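Local coordinates for protein probable thiamine pyrophosphokinase (Staphylococcus saprophyticus, PDB 3L8M) that probably transfers a pyrophosphate group from ATP to thiamine, making thiamine diphosphate, at residues I137-N143 against G195-I200. Numbering follows the deposited sequence.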
ATOM      1  N   ILE A 137      23.086  20.653  -9.250  1.00 31.59           N
ATOM      2  CA  ILE A 137      23.908  19.713 -10.007  1.00 35.51           C
ATOM      3  C   ILE A 137      25.358  20.024  -9.713  1.00 42.63           C
ATOM      4  O   ILE A 137      25.840  21.117 -10.008  1.00 45.68           O
ATOM      5  CB  ILE A 137      23.694  19.815 -11.519  1.00 42.67           C
ATOM      6  CG1 ILE A 137      22.214  19.617 -11.864  1.00 41.95           C
ATOM      7  CG2 ILE A 137      24.533  18.743 -12.216  1.00 40.88           C
ATOM      8  CD1 ILE A 137      21.923  19.722 -13.353  1.00 43.89           C
ATOM      9  N   GLN A 138      26.045  19.048  -9.133  1.00 42.44           N
ATOM     10  CA  GLN A 138      27.436  19.198  -8.744  1.00 48.45           C
ATOM     11  C   GLN A 138      28.402  18.808  -9.851  1.00 47.92           C
ATOM     12  O   GLN A 138      27.986  18.345 -10.917  1.00 50.03           O
ATOM     13  CB  GLN A 138      27.687  18.354  -7.496  1.00 63.59           C
ATOM     14  CG  GLN A 138      28.901  18.739  -6.690  1.00 72.07           C
ATOM     15  CD  GLN A 138      28.987  17.947  -5.404  1.00 77.37           C
ATOM     16  OE1 GLN A 138      29.017  16.713  -5.422  1.00 77.35           O
ATOM     17  NE2 GLN A 138      29.022  18.649  -4.275  1.00 80.93           N
ATOM     18  N   LYS A 139      29.693  19.006  -9.592  1.00 51.52           N
ATOM     19  CA  LYS A 139      30.744  18.678 -10.557  1.00 54.32           C
ATOM     20  C   LYS A 139      30.590  17.238 -11.034  1.00 56.21           C
ATOM     21  O   LYS A 139      30.514  16.308 -10.231  1.00 62.32           O
ATOM     22  CB  LYS A 139      32.124  18.883  -9.922  1.00 54.84           C
ATOM     23  CG  LYS A 139      33.315  18.526 -10.812  1.00 61.07           C
ATOM     24  CD  LYS A 139      34.633  18.746 -10.061  1.00 67.76           C
ATOM     25  CE  LYS A 139      35.835  18.130 -10.781  1.00 66.11           C
ATOM     26  NZ  LYS A 139      36.119  18.738 -12.113  1.00 63.75           N
ATOM     27  N   GLY A 140      30.537  17.066 -12.349  1.00 55.03           N
ATOM     28  CA  GLY A 140      30.373  15.742 -12.917  1.00 46.77           C
ATOM     29  C   GLY A 140      29.676  15.855 -14.253  1.00 46.63           C
ATOM     30  O   GLY A 140      29.501  16.959 -14.767  1.00 53.43           O
ATOM     31  N   GLN A 141      29.277  14.721 -14.814  1.00 41.48           N
ATOM     32  CA  GLN A 141      28.600  14.698 -16.106  1.00 60.80           C
ATOM     33  C   GLN A 141      27.213  14.095 -15.920  1.00 65.34           C
ATOM     34  O   GLN A 141      27.052  13.099 -15.210  1.00 69.59           O
ATOM     35  CB  GLN A 141      29.411  13.867 -17.104  1.00 65.71           C
ATOM     36  CG  GLN A 141      29.156  14.224 -18.559  1.00 72.99           C
ATOM     37  CD  GLN A 141      30.210  13.652 -19.486  1.00 75.78           C
ATOM     38  OE1 GLN A 141      31.410  13.753 -19.214  1.00 75.38           O
ATOM     39  NE2 GLN A 141      29.770  13.061 -20.596  1.00 67.68           N
ATOM     40  N   PHE A 142      26.211  14.698 -16.551  1.00 65.75           N
ATOM     41  CA  PHE A 142      24.838  14.216 -16.417  1.00 68.04           C
ATOM     42  C   PHE A 142      24.028  14.524 -17.675  1.00 66.94           C
ATOM     43  O   PHE A 142      24.412  15.381 -18.467  1.00 68.57           O
ATOM     44  CB  PHE A 142      24.188  14.882 -15.200  1.00 66.96           C
ATOM     45  CG  PHE A 142      24.977  14.721 -13.926  1.00 67.10           C
ATOM     46  CD1 PHE A 142      24.888  13.552 -13.175  1.00 57.70           C
ATOM     47  CD2 PHE A 142      25.835  15.732 -13.490  1.00 65.79           C
ATOM     48  CE1 PHE A 142      25.640  13.391 -12.013  1.00 63.96           C
ATOM     49  CE2 PHE A 142      26.593  15.581 -12.327  1.00 60.91           C
ATOM     50  CZ  PHE A 142      26.494  14.410 -11.587  1.00 66.03           C
ATOM     51  N   ASN A 143      22.911  13.822 -17.852  1.00 69.48           N
ATOM     52  CA  ASN A 143      22.048  14.030 -19.015  1.00 73.54           C
ATOM     53  C   ASN A 143      20.768  14.785 -18.655  1.00 74.71           C
ATOM     54  O   ASN A 143      20.813  15.844 -18.030  1.00 75.15           O
ATOM     55  CB  ASN A 143      21.674  12.689 -19.656  1.00 76.14           C
ATOM     56  CG  ASN A 143      22.844  12.024 -20.355  1.00 80.32           C
ATOM     57  OD1 ASN A 143      22.686  10.977 -20.983  1.00 77.13           O
ATOM     58  ND2 ASN A 143      24.024  12.625 -20.250  1.00 81.63           N
ATOM     59  N   GLY A 195      19.914  14.549 -24.065  1.00 82.24           N
ATOM     60  CA  GLY A 195      20.703  15.776 -24.023  1.00 83.66           C
ATOM     61  C   GLY A 195      21.838  15.614 -23.017  1.00 82.75           C
ATOM     62  O   GLY A 195      21.706  14.883 -22.032  1.00 80.50           O
ATOM     63  N   ASN A 196      22.949  16.304 -23.258  1.00 80.14           N
ATOM     64  CA  ASN A 196      24.107  16.186 -22.378  1.00 82.15           C
ATOM     65  C   ASN A 196      24.569  17.501 -21.755  1.00 77.19           C
ATOM     66  O   ASN A 196      24.451  18.568 -22.361  1.00 73.63           O
ATOM     67  CB  ASN A 196      25.273  15.554 -23.149  1.00 83.53           C
ATOM     68  CG  ASN A 196      24.859  14.309 -23.918  1.00 82.94           C
ATOM     69  OD1 ASN A 196      24.070  14.379 -24.863  1.00 83.41           O
ATOM     70  ND2 ASN A 196      25.391  13.159 -23.513  1.00 82.10           N
ATOM     71  N   ILE A 197      25.097  17.403 -20.537  1.00 66.18           N
ATOM     72  CA  ILE A 197      25.602  18.562 -19.808  1.00 71.82           C
ATOM     73  C   ILE A 197      26.679  18.100 -18.829  1.00 73.68           C
ATOM     74  O   ILE A 197      26.453  17.204 -18.015  1.00 72.40           O
ATOM     75  CB  ILE A 197      24.456  19.294 -19.044  1.00 72.03           C
ATOM     76  CG1 ILE A 197      24.989  20.567 -18.371  1.00 72.43           C
ATOM     77  CG2 ILE A 197      23.821  18.361 -18.030  1.00 70.33           C
ATOM     78  CD1 ILE A 197      25.805  20.338 -17.106  1.00 55.48           C
ATOM     79  N   GLU A 198      27.856  18.709 -18.917  1.00 69.93           N
ATOM     80  CA  GLU A 198      28.957  18.340 -18.040  1.00 67.70           C
ATOM     81  C   GLU A 198      29.516  19.528 -17.279  1.00 62.25           C
ATOM     82  O   GLU A 198      29.922  20.530 -17.871  1.00 61.54           O
ATOM     83  CB  GLU A 198      30.078  17.686 -18.847  1.00 79.51           C
ATOM     84  CG  GLU A 198      31.310  17.337 -18.021  1.00 82.22           C
ATOM     85  CD  GLU A 198      32.389  16.664 -18.846  1.00 89.64           C
ATOM     86  OE1 GLU A 198      33.476  16.376 -18.297  1.00 89.60           O
ATOM     87  OE2 GLU A 198      32.147  16.419 -20.046  1.00 86.97           O
ATOM     88  N   ILE A 199      29.536  19.410 -15.958  1.00 54.39           N
ATOM     89  CA  ILE A 199      30.060  20.469 -15.119  1.00 47.75           C
ATOM     90  C   ILE A 199      31.537  20.177 -14.881  1.00 57.63           C
ATOM     91  O   ILE A 199      31.888  19.311 -14.077  1.00 52.64           O
ATOM     92  CB  ILE A 199      29.327  20.519 -13.764  1.00 47.93           C
ATOM     93  CG1 ILE A 199      27.826  20.745 -13.986  1.00 45.09           C
ATOM     94  CG2 ILE A 199      29.935  21.605 -12.886  1.00 44.56           C
ATOM     95  CD1 ILE A 199      27.462  22.126 -14.517  1.00 49.39           C
ATOM     96  N   ILE A 200      32.397  20.894 -15.600  1.00 53.93           N
ATOM     97  CA  ILE A 200      33.839  20.719 -15.469  1.00 54.25           C
ATOM     98  C   ILE A 200      34.323  21.262 -14.131  1.00 56.26           C
ATOM     99  O   ILE A 200      35.218  20.693 -13.503  1.00 58.36           O
ATOM    100  CB  ILE A 200      34.601  21.439 -16.605  1.00 47.05           C
ATOM    101  CG1 ILE A 200      34.460  20.662 -17.920  1.00 48.83           C
ATOM    102  CG2 ILE A 200      36.068  21.566 -16.242  1.00 40.22           C
ATOM    103  CD1 ILE A 200      33.042  20.533 -18.433  1.00 55.68           C
TER
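With CG trans to the backbone N (chi1 178°) and the chain straight as far as CE, Lys-139 runs alongside Ile-199 toward Ile-200, then bends at its last torsion (chi4 64°) to bring NZ 2.6 Å from Ile-200 O. The ammonium lies somewhat tilted from the plane of that carbonyl, while CG of the same chain rests against Ile-199 O. Beside this link the backbones pair antiparallel, with short axes 4.7 Å apart. Gly-140 and Ile-199 form a hydrogen-bonded pair, Gly-140 N to Ile-199 O at 3.1 Å and Ile-199 N to Gly-140 O at 2.7 Å; Phe-142 and Ile-197 repeat the pattern, Phe-142 N reaching Ile-197 O at 2.9 Å and Ile-197 N returning to Phe-142 O at 3.0 Å. Between them Gln-141 and Glu-198 are a non-hydrogen-bonded pair whose side chains lie over one face, with Gln-141 CG 3.6 Å from Glu-198 CB. On the other face are Phe-142, Ile-197 and Ile-199; Ile-137 CG2 approaches Ile-199 CG1 at 4.2 Å. Gly-140 has phi 152°, a backbone conformation open in practice to glycine. Ile-199 also touches Val-163 and Val-204, and Ile-137 touches Met-206, so isoleucines link the small antiparallel sheet to the large mixed one; segment 195-200 falls in the sequence range assigned to vitamin B1 binding in this family. Chemically, four backbone bonds fix the register of strand 140-142, outermost of the small sheet within this chain, whereas the lysine adds a charged donor to the Ile-200 carbonyl, where the second strand turns its corner.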